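PDB 1Y1L: arsenate reductase (ArsC) from Archaeoglobus fulgidus, which probably reduces arsenate to arsenite for arsenic detoxification, as a member of the low-molecular-weight phosphotyrosine phosphatase-like arsenate reductases. Local coordinates for residues Asn66-Glu78 with Leu85-Asn98. Sequence-based numbering, arbitrary orientation.
Sequences NLDDFDLIVTVCE and LPTDKPVTRWHIEN. With CD (cadmium ion), chain F; CD (cadmium ion), chain H.
Val-74 sets its CG2 over one face of the Trp-94 indole, 3.6 Å from the centroid of the six-membered ring, a CH-pi contact. CG2 stands roughly anti to the backbone N (chi1, to CG1, 31°), and the indole is also held by a cation-pi contact with Arg-117 of helix 106-121. Next to it the backbones join firmly: Thr-75 N donates to Thr-92 O, and Trp-94 N to Thr-75 O at 2.7 Å. On the face that carries Thr-75, Leu-85 points in toward 66-78, its CD1 meeting Ile-73 CD1 at 3.6 Å and its CD2 reaching Leu-67 CD1. Strands 73-77 and 91-95, the latter outermost within this chain, are parallel neighbours in the four-stranded 2-1-3-4 sheet of the low-molecular-weight phosphatase fold. Cys-77, disulfide-bonded to Cys-82, lays its SG against Arg-93 CB. His-95 ND1 donates to Glu-78 O at 3.1 Å, nearly in line with the carbonyl, which helps fix the ring while NE2 binds a cadmium ion shared with Asp-88 of the second subunit. The solvent side is looser: the exposed carboxylate of Asp-71 and the ammonium of Lys-89 lie side by side in a long salt bridge, OD2 to NZ 3.7 Å.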
ATOM      1  N   ASN A  66      18.926  -7.790  -0.187  1.00 63.53           N
ATOM      2  CA  ASN A  66      18.007  -8.280  -1.214  1.00 65.11           C
ATOM      3  C   ASN A  66      16.850  -9.054  -0.580  1.00 64.66           C
ATOM      4  O   ASN A  66      16.954 -10.241  -0.271  1.00 62.65           O
ATOM      5  CB  ASN A  66      18.752  -9.134  -2.245  1.00 70.39           C
ATOM      6  CG  ASN A  66      19.620  -8.296  -3.184  1.00 74.48           C
ATOM      7  OD1 ASN A  66      20.849  -8.233  -3.042  1.00 72.13           O
ATOM      8  ND2 ASN A  66      18.979  -7.657  -4.156  1.00 75.46           N
ATOM      9  N   LEU A  67      15.744  -8.344  -0.401  1.00 64.03           N
ATOM     10  CA  LEU A  67      14.530  -8.856   0.221  1.00 60.11           C
ATOM     11  C   LEU A  67      14.026 -10.239  -0.146  1.00 59.58           C
ATOM     12  O   LEU A  67      13.582 -10.984   0.726  1.00 64.86           O
ATOM     13  CB  LEU A  67      13.397  -7.853   0.030  1.00 58.52           C
ATOM     14  CG  LEU A  67      13.560  -6.550   0.809  1.00 60.71           C
ATOM     15  CD1 LEU A  67      12.494  -5.544   0.388  1.00 67.86           C
ATOM     16  CD2 LEU A  67      13.466  -6.843   2.296  1.00 63.54           C
ATOM     17  N   ASP A  68      14.052 -10.577  -1.426  1.00 56.43           N
ATOM     18  CA  ASP A  68      13.551 -11.876  -1.861  1.00 55.48           C
ATOM     19  C   ASP A  68      14.149 -13.082  -1.119  1.00 52.36           C
ATOM     20  O   ASP A  68      13.577 -14.175  -1.141  1.00 50.53           O
ATOM     21  CB  ASP A  68      13.707 -12.012  -3.378  1.00 60.42           C
ATOM     22  CG  ASP A  68      12.888 -10.972  -4.146  1.00 63.36           C
ATOM     23  OD1 ASP A  68      13.413 -10.417  -5.138  1.00 65.27           O
ATOM     24  OD2 ASP A  68      11.724 -10.709  -3.759  1.00 60.30           O
ATOM     25  N   ASP A  69      15.288 -12.873  -0.462  1.00 50.82           N
ATOM     26  CA  ASP A  69      15.954 -13.925   0.299  1.00 49.50           C
ATOM     27  C   ASP A  69      15.095 -14.416   1.461  1.00 45.54           C
ATOM     28  O   ASP A  69      15.189 -15.575   1.863  1.00 42.86           O
ATOM     29  CB  ASP A  69      17.287 -13.414   0.868  1.00 55.30           C
ATOM     30  CG  ASP A  69      18.349 -13.179  -0.204  1.00 59.76           C
ATOM     31  OD1 ASP A  69      18.194 -13.671  -1.345  1.00 63.41           O
ATOM     32  OD2 ASP A  69      19.360 -12.510   0.108  1.00 61.24           O
ATOM     33  N   PHE A  70      14.279 -13.519   2.005  1.00 40.54           N
ATOM     34  CA  PHE A  70      13.421 -13.814   3.151  1.00 38.43           C
ATOM     35  C   PHE A  70      12.063 -14.433   2.798  1.00 36.32           C
ATOM     36  O   PHE A  70      11.651 -14.405   1.647  1.00 43.25           O
ATOM     37  CB  PHE A  70      13.263 -12.536   3.986  1.00 38.70           C
ATOM     38  CG  PHE A  70      14.575 -11.896   4.347  1.00 35.99           C
ATOM     39  CD1 PHE A  70      15.187 -11.014   3.472  1.00 35.49           C
ATOM     40  CD2 PHE A  70      15.243 -12.242   5.521  1.00 33.33           C
ATOM     41  CE1 PHE A  70      16.447 -10.490   3.748  1.00 40.19           C
ATOM     42  CE2 PHE A  70      16.504 -11.719   5.806  1.00 36.19           C
ATOM     43  CZ  PHE A  70      17.108 -10.844   4.915  1.00 37.83           C
ATOM     44  N   ASP A  71      11.371 -15.001   3.779  1.00 26.20           N
ATOM     45  CA  ASP A  71      10.086 -15.628   3.521  1.00 25.97           C
ATOM     46  C   ASP A  71       8.942 -15.049   4.309  1.00 25.03           C
ATOM     47  O   ASP A  71       7.811 -15.544   4.245  1.00 25.16           O
ATOM     48  CB  ASP A  71      10.187 -17.115   3.771  1.00 27.07           C
ATOM     49  CG  ASP A  71      11.280 -17.729   2.977  1.00 25.92           C
ATOM     50  OD1 ASP A  71      12.405 -17.812   3.506  1.00 30.93           O
ATOM     51  OD2 ASP A  71      11.029 -18.069   1.804  1.00 35.76           O
ATOM     52  N   LEU A  72       9.254 -14.021   5.083  1.00 25.88           N
ATOM     53  CA  LEU A  72       8.273 -13.296   5.897  1.00 26.80           C
ATOM     54  C   LEU A  72       8.981 -12.079   6.418  1.00 23.04           C
ATOM     55  O   LEU A  72       9.876 -12.200   7.236  1.00 24.03           O
ATOM     56  CB  LEU A  72       7.765 -14.144   7.073  1.00 28.87           C
ATOM     57  CG  LEU A  72       6.748 -13.593   8.083  1.00 24.06           C
ATOM     58  CD1 LEU A  72       7.428 -13.244   9.373  1.00 24.59           C
ATOM     59  CD2 LEU A  72       5.990 -12.416   7.530  1.00 23.47           C
ATOM     60  N   ILE A  73       8.662 -10.920   5.866  1.00 23.70           N
ATOM     61  CA  ILE A  73       9.289  -9.701   6.337  1.00 27.90           C
ATOM     62  C   ILE A  73       8.296  -8.950   7.213  1.00 31.33           C
ATOM     63  O   ILE A  73       7.266  -8.488   6.742  1.00 30.47           O
ATOM     64  CB  ILE A  73       9.870  -8.847   5.165  1.00 23.46           C
ATOM     65  CG1 ILE A  73      10.338  -7.471   5.653  1.00 26.66           C
ATOM     66  CG2 ILE A  73       8.888  -8.753   4.025  1.00 23.76           C
ATOM     67  CD1 ILE A  73       9.267  -6.391   5.656  1.00 30.82           C
ATOM     68  N   VAL A  74       8.548  -8.985   8.518  1.00 30.35           N
ATOM     69  CA  VAL A  74       7.713  -8.305   9.497  1.00 26.55           C
ATOM     70  C   VAL A  74       8.204  -6.863   9.591  1.00 25.32           C
ATOM     71  O   VAL A  74       9.408  -6.624   9.750  1.00 30.27           O
ATOM     72  CB  VAL A  74       7.797  -9.005  10.872  1.00 24.46           C
ATOM     73  CG1 VAL A  74       9.158  -9.619  11.058  1.00 29.39           C
ATOM     74  CG2 VAL A  74       7.512  -8.026  11.994  1.00 17.90           C
ATOM     75  N   THR A  75       7.279  -5.917   9.442  1.00 29.11           N
ATOM     76  CA  THR A  75       7.605  -4.489   9.499  1.00 33.69           C
ATOM     77  C   THR A  75       7.149  -3.845  10.813  1.00 35.10           C
ATOM     78  O   THR A  75       5.963  -3.875  11.160  1.00 36.54           O
ATOM     79  CB  THR A  75       6.984  -3.720   8.299  1.00 28.45           C
ATOM     80  OG1 THR A  75       7.695  -4.040   7.100  1.00 37.72           O
ATOM     81  CG2 THR A  75       7.056  -2.220   8.515  1.00 27.24           C
ATOM     82  N   VAL A  76       8.104  -3.310  11.567  1.00 36.88           N
ATOM     83  CA  VAL A  76       7.786  -2.650  12.827  1.00 36.14           C
ATOM     84  C   VAL A  76       7.432  -1.197  12.518  1.00 43.18           C
ATOM     85  O   VAL A  76       8.318  -0.348  12.335  1.00 42.49           O
ATOM     86  CB  VAL A  76       8.962  -2.721  13.830  1.00 32.08           C
ATOM     87  CG1 VAL A  76       8.646  -1.911  15.058  1.00 28.31           C
ATOM     88  CG2 VAL A  76       9.203  -4.154  14.243  1.00 26.19           C
ATOM     89  N   CYS A  77       6.130  -0.942  12.403  1.00 54.20           N
ATOM     90  CA  CYS A  77       5.597   0.384  12.093  1.00 63.96           C
ATOM     91  C   CYS A  77       5.408   1.305  13.310  1.00 60.81           C
ATOM     92  O   CYS A  77       5.404   0.858  14.466  1.00 57.58           O
ATOM     93  CB  CYS A  77       4.211   0.243  11.417  1.00 68.43           C
ATOM     94  SG  CYS A  77       4.148  -1.262  10.393  1.00 97.33           S
ATOM     95  N   GLU A  78       5.258   2.597  13.023  1.00 61.89           N
ATOM     96  CA  GLU A  78       5.060   3.633  14.035  1.00 62.62           C
ATOM     97  C   GLU A  78       3.577   3.701  14.415  1.00 69.19           C
ATOM     98  O   GLU A  78       2.793   2.834  14.025  1.00 67.12           O
ATOM     99  CB  GLU A  78       5.501   4.983  13.468  1.00 58.27           C
ATOM    100  CG  GLU A  78       6.923   5.018  12.929  1.00 49.03           C
ATOM    101  CD  GLU A  78       7.945   5.409  13.978  1.00 51.71           C
ATOM    102  OE1 GLU A  78       8.472   4.508  14.663  1.00 48.32           O
ATOM    103  OE2 GLU A  78       8.231   6.622  14.111  1.00 53.62           O
ATOM    104  N   LEU A  85       7.525  -2.046   1.620  1.00 45.57           N
ATOM    105  CA  LEU A  85       8.747  -2.429   0.927  1.00 41.75           C
ATOM    106  C   LEU A  85       8.435  -2.963  -0.455  1.00 41.57           C
ATOM    107  O   LEU A  85       7.317  -3.403  -0.713  1.00 38.20           O
ATOM    108  CB  LEU A  85       9.538  -3.461   1.730  1.00 43.35           C
ATOM    109  CG  LEU A  85      10.098  -2.979   3.066  1.00 43.74           C
ATOM    110  CD1 LEU A  85       9.032  -3.077   4.159  1.00 45.10           C
ATOM    111  CD2 LEU A  85      11.288  -3.834   3.429  1.00 44.16           C
ATOM    112  N   PRO A  86       9.423  -2.912  -1.365  1.00 41.27           N
ATOM    113  CA  PRO A  86       9.332  -3.371  -2.758  1.00 38.67           C
ATOM    114  C   PRO A  86       9.302  -4.901  -2.928  1.00 36.69           C
ATOM    115  O   PRO A  86      10.218  -5.485  -3.519  1.00 36.71           O
ATOM    116  CB  PRO A  86      10.587  -2.765  -3.382  1.00 41.30           C
ATOM    117  CG  PRO A  86      11.569  -2.836  -2.262  1.00 37.33           C
ATOM    118  CD  PRO A  86      10.755  -2.339  -1.096  1.00 39.65           C
ATOM    119  N   THR A  87       8.231  -5.533  -2.458  1.00 33.53           N
ATOM    120  CA  THR A  87       8.126  -6.970  -2.564  1.00 34.24           C
ATOM    121  C   THR A  87       6.687  -7.489  -2.549  1.00 35.94           C
ATOM    122  O   THR A  87       5.897  -7.084  -1.695  1.00 39.60           O
ATOM    123  CB  THR A  87       8.946  -7.635  -1.435  1.00 34.70           C
ATOM    124  OG1 THR A  87       9.095  -9.035  -1.703  1.00 45.94           O
ATOM    125  CG2 THR A  87       8.277  -7.451  -0.081  1.00 26.66           C
ATOM    126  N   ASP A  88       6.328  -8.308  -3.553  1.00 38.21           N
ATOM    127  CA  ASP A  88       4.987  -8.925  -3.638  1.00 35.44           C
ATOM    128  C   ASP A  88       5.027 -10.116  -2.622  1.00 33.29           C
ATOM    129  O   ASP A  88       4.118 -10.937  -2.574  1.00 31.89           O
ATOM    130  CB  ASP A  88       4.669  -9.395  -5.063  1.00 39.09           C
ATOM    131  CG  ASP A  88       4.327  -8.191  -5.946  1.00 43.76           C
ATOM    132  OD1 ASP A  88       5.171  -7.748  -6.756  1.00 45.02           O
ATOM    133  OD2 ASP A  88       3.221  -7.610  -5.889  1.00 48.67           O
ATOM    134  N   LYS A  89       6.107 -10.198  -1.834  1.00 33.19           N
ATOM    135  CA  LYS A  89       6.304 -11.218  -0.782  1.00 38.18           C
ATOM    136  C   LYS A  89       5.401 -10.978   0.438  1.00 40.47           C
ATOM    137  O   LYS A  89       4.712  -9.956   0.529  1.00 50.05           O
ATOM    138  CB  LYS A  89       7.750 -11.185  -0.282  1.00 36.74           C
ATOM    139  CG  LYS A  89       8.715 -12.077  -1.035  1.00 43.30           C
ATOM    140  CD  LYS A  89       8.514 -13.554  -0.692  1.00 41.00           C
ATOM    141  CE  LYS A  89       9.616 -14.431  -1.287  1.00 40.76           C
ATOM    142  NZ  LYS A  89       9.559 -15.822  -0.761  1.00 50.02           N
ATOM    143  N   PRO A  90       5.424 -11.895   1.416  1.00 35.22           N
ATOM    144  CA  PRO A  90       4.586 -11.720   2.607  1.00 34.09           C
ATOM    145  C   PRO A  90       5.219 -10.807   3.646  1.00 29.12           C
ATOM    146  O   PRO A  90       6.389 -10.972   3.989  1.00 32.53           O
ATOM    147  CB  PRO A  90       4.449 -13.145   3.135  1.00 36.26           C
ATOM    148  CG  PRO A  90       5.753 -13.743   2.787  1.00 37.44           C
ATOM    149  CD  PRO A  90       5.997 -13.247   1.381  1.00 36.19           C
ATOM    150  N   VAL A  91       4.441  -9.843   4.134  1.00 27.29           N
ATOM    151  CA  VAL A  91       4.912  -8.895   5.139  1.00 27.55           C
ATOM    152  C   VAL A  91       3.803  -8.454   6.103  1.00 28.63           C
ATOM    153  O   VAL A  91       2.677  -8.180   5.683  1.00 30.14           O
ATOM    154  CB  VAL A  91       5.630  -7.649   4.495  1.00 19.41           C
ATOM    155  CG1 VAL A  91       5.538  -7.659   2.977  1.00 10.24           C
ATOM    156  CG2 VAL A  91       5.077  -6.361   5.057  1.00 13.23           C
ATOM    157  N   THR A  92       4.121  -8.431   7.397  1.00 33.28           N
ATOM    158  CA  THR A  92       3.172  -8.017   8.432  1.00 36.03           C
ATOM    159  C   THR A  92       3.549  -6.631   8.970  1.00 39.62           C
ATOM    160  O   THR A  92       4.556  -6.039   8.557  1.00 43.79           O
ATOM    161  CB  THR A  92       3.156  -8.991   9.624  1.00 35.52           C
ATOM    162  OG1 THR A  92       3.291 -10.339   9.163  1.00 44.31           O
ATOM    163  CG2 THR A  92       1.845  -8.882  10.371  1.00 33.47           C
ATOM    164  N   ARG A  93       2.749  -6.119   9.902  1.00 37.18           N
ATOM    165  CA  ARG A  93       2.997  -4.808  10.490  1.00 34.58           C
ATOM    166  C   ARG A  93       2.787  -4.808  11.996  1.00 34.26           C
ATOM    167  O   ARG A  93       1.720  -5.183  12.479  1.00 35.49           O
ATOM    168  CB  ARG A  93       2.078  -3.779   9.848  1.00 31.06           C
ATOM    169  CG  ARG A  93       2.292  -3.634   8.353  1.00 37.16           C
ATOM    170  CD  ARG A  93       1.289  -2.685   7.740  1.00 41.00           C
ATOM    171  NE  ARG A  93       1.532  -2.464   6.316  1.00 48.76           N
ATOM    172  CZ  ARG A  93       0.571  -2.289   5.408  1.00 52.25           C
ATOM    173  NH1 ARG A  93       0.898  -2.093   4.134  1.00 47.96           N
ATOM    174  NH2 ARG A  93      -0.714  -2.321   5.763  1.00 46.86           N
ATOM    175  N   TRP A  94       3.815  -4.415  12.740  1.00 33.66           N
ATOM    176  CA  TRP A  94       3.708  -4.366  14.189  1.00 30.36           C
ATOM    177  C   TRP A  94       3.809  -2.936  14.647  1.00 34.49           C
ATOM    178  O   TRP A  94       4.825  -2.289  14.428  1.00 37.83           O
ATOM    179  CB  TRP A  94       4.831  -5.150  14.849  1.00 24.50           C
ATOM    180  CG  TRP A  94       4.745  -6.607  14.656  1.00 24.05           C
ATOM    181  CD1 TRP A  94       3.779  -7.294  13.989  1.00 19.98           C
ATOM    182  CD2 TRP A  94       5.695  -7.579  15.105  1.00 20.52           C
ATOM    183  NE1 TRP A  94       4.075  -8.631  13.983  1.00 22.54           N
ATOM    184  CE2 TRP A  94       5.249  -8.833  14.658  1.00 14.04           C
ATOM    185  CE3 TRP A  94       6.886  -7.505  15.838  1.00 14.08           C
ATOM    186  CZ2 TRP A  94       5.947 -10.005  14.912  1.00  8.03           C
ATOM    187  CZ3 TRP A  94       7.579  -8.663  16.090  1.00 21.48           C
ATOM    188  CH2 TRP A  94       7.109  -9.899  15.628  1.00 19.58           C
ATOM    189  N   HIS A  95       2.751  -2.432  15.261  1.00 38.57           N
ATOM    190  CA  HIS A  95       2.782  -1.071  15.768  1.00 40.12           C
ATOM    191  C   HIS A  95       3.418  -1.119  17.160  1.00 39.42           C
ATOM    192  O   HIS A  95       2.805  -1.572  18.130  1.00 38.12           O
ATOM    193  CB  HIS A  95       1.370  -0.498  15.801  1.00 48.38           C
ATOM    194  CG  HIS A  95       0.704  -0.478  14.459  1.00 56.15           C
ATOM    195  ND1 HIS A  95       1.109   0.357  13.437  1.00 65.69           N
ATOM    196  CD2 HIS A  95      -0.338  -1.189  13.970  1.00 60.57           C
ATOM    197  CE1 HIS A  95       0.341   0.163  12.379  1.00 66.99           C
ATOM    198  NE2 HIS A  95      -0.546  -0.770  12.676  1.00 65.80           N
ATOM    199  N   ILE A  96       4.681  -0.715  17.227  1.00 37.62           N
ATOM    200  CA  ILE A  96       5.434  -0.734  18.469  1.00 27.63           C
ATOM    201  C   ILE A  96       6.024   0.631  18.811  1.00 27.85           C
ATOM    202  O   ILE A  96       6.698   1.268  17.993  1.00 27.88           O
ATOM    203  CB  ILE A  96       6.567  -1.770  18.391  1.00 29.29           C
ATOM    204  CG1 ILE A  96       5.978  -3.161  18.136  1.00 34.08           C
ATOM    205  CG2 ILE A  96       7.377  -1.765  19.669  1.00 36.74           C
ATOM    206  CD1 ILE A  96       7.006  -4.248  17.950  1.00 42.51           C
ATOM    207  N   GLU A  97       5.763   1.054  20.046  1.00 29.67           N
ATOM    208  CA  GLU A  97       6.232   2.326  20.591  1.00 29.74           C
ATOM    209  C   GLU A  97       7.713   2.496  20.368  1.00 26.91           C
ATOM    210  O   GLU A  97       8.491   1.602  20.660  1.00 31.07           O
ATOM    211  CB  GLU A  97       5.931   2.367  22.089  1.00 34.88           C
ATOM    212  CG  GLU A  97       6.533   3.532  22.856  1.00 43.67           C
ATOM    213  CD  GLU A  97       6.073   3.569  24.303  1.00 49.32           C
ATOM    214  OE1 GLU A  97       5.925   4.682  24.847  1.00 57.42           O
ATOM    215  OE2 GLU A  97       5.856   2.490  24.894  1.00 49.84           O
ATOM    216  N   ASN A  98       8.095   3.650  19.851  1.00 27.49           N
ATOM    217  CA  ASN A  98       9.490   3.950  19.580  1.00 30.89           C
ATOM    218  C   ASN A  98      10.164   4.310  20.905  1.00 34.13           C
ATOM    219  O   ASN A  98       9.878   5.368  21.471  1.00 41.97           O
ATOM    220  CB  ASN A  98       9.554   5.127  18.618  1.00 30.24           C
ATOM    221  CG  ASN A  98      10.905   5.299  18.017  1.00 39.37           C
ATOM    222  OD1 ASN A  98      11.863   4.622  18.393  1.00 44.13           O
ATOM    223  ND2 ASN A  98      11.001   6.196  17.049  1.00 36.58           N
TER
HETATM  224 CD    CD F 125       3.507  -7.365  -8.264  1.00  3.11          CD
HETATM  225 CD    CD H 127      -1.810   0.090  10.840  1.00  2.58          CD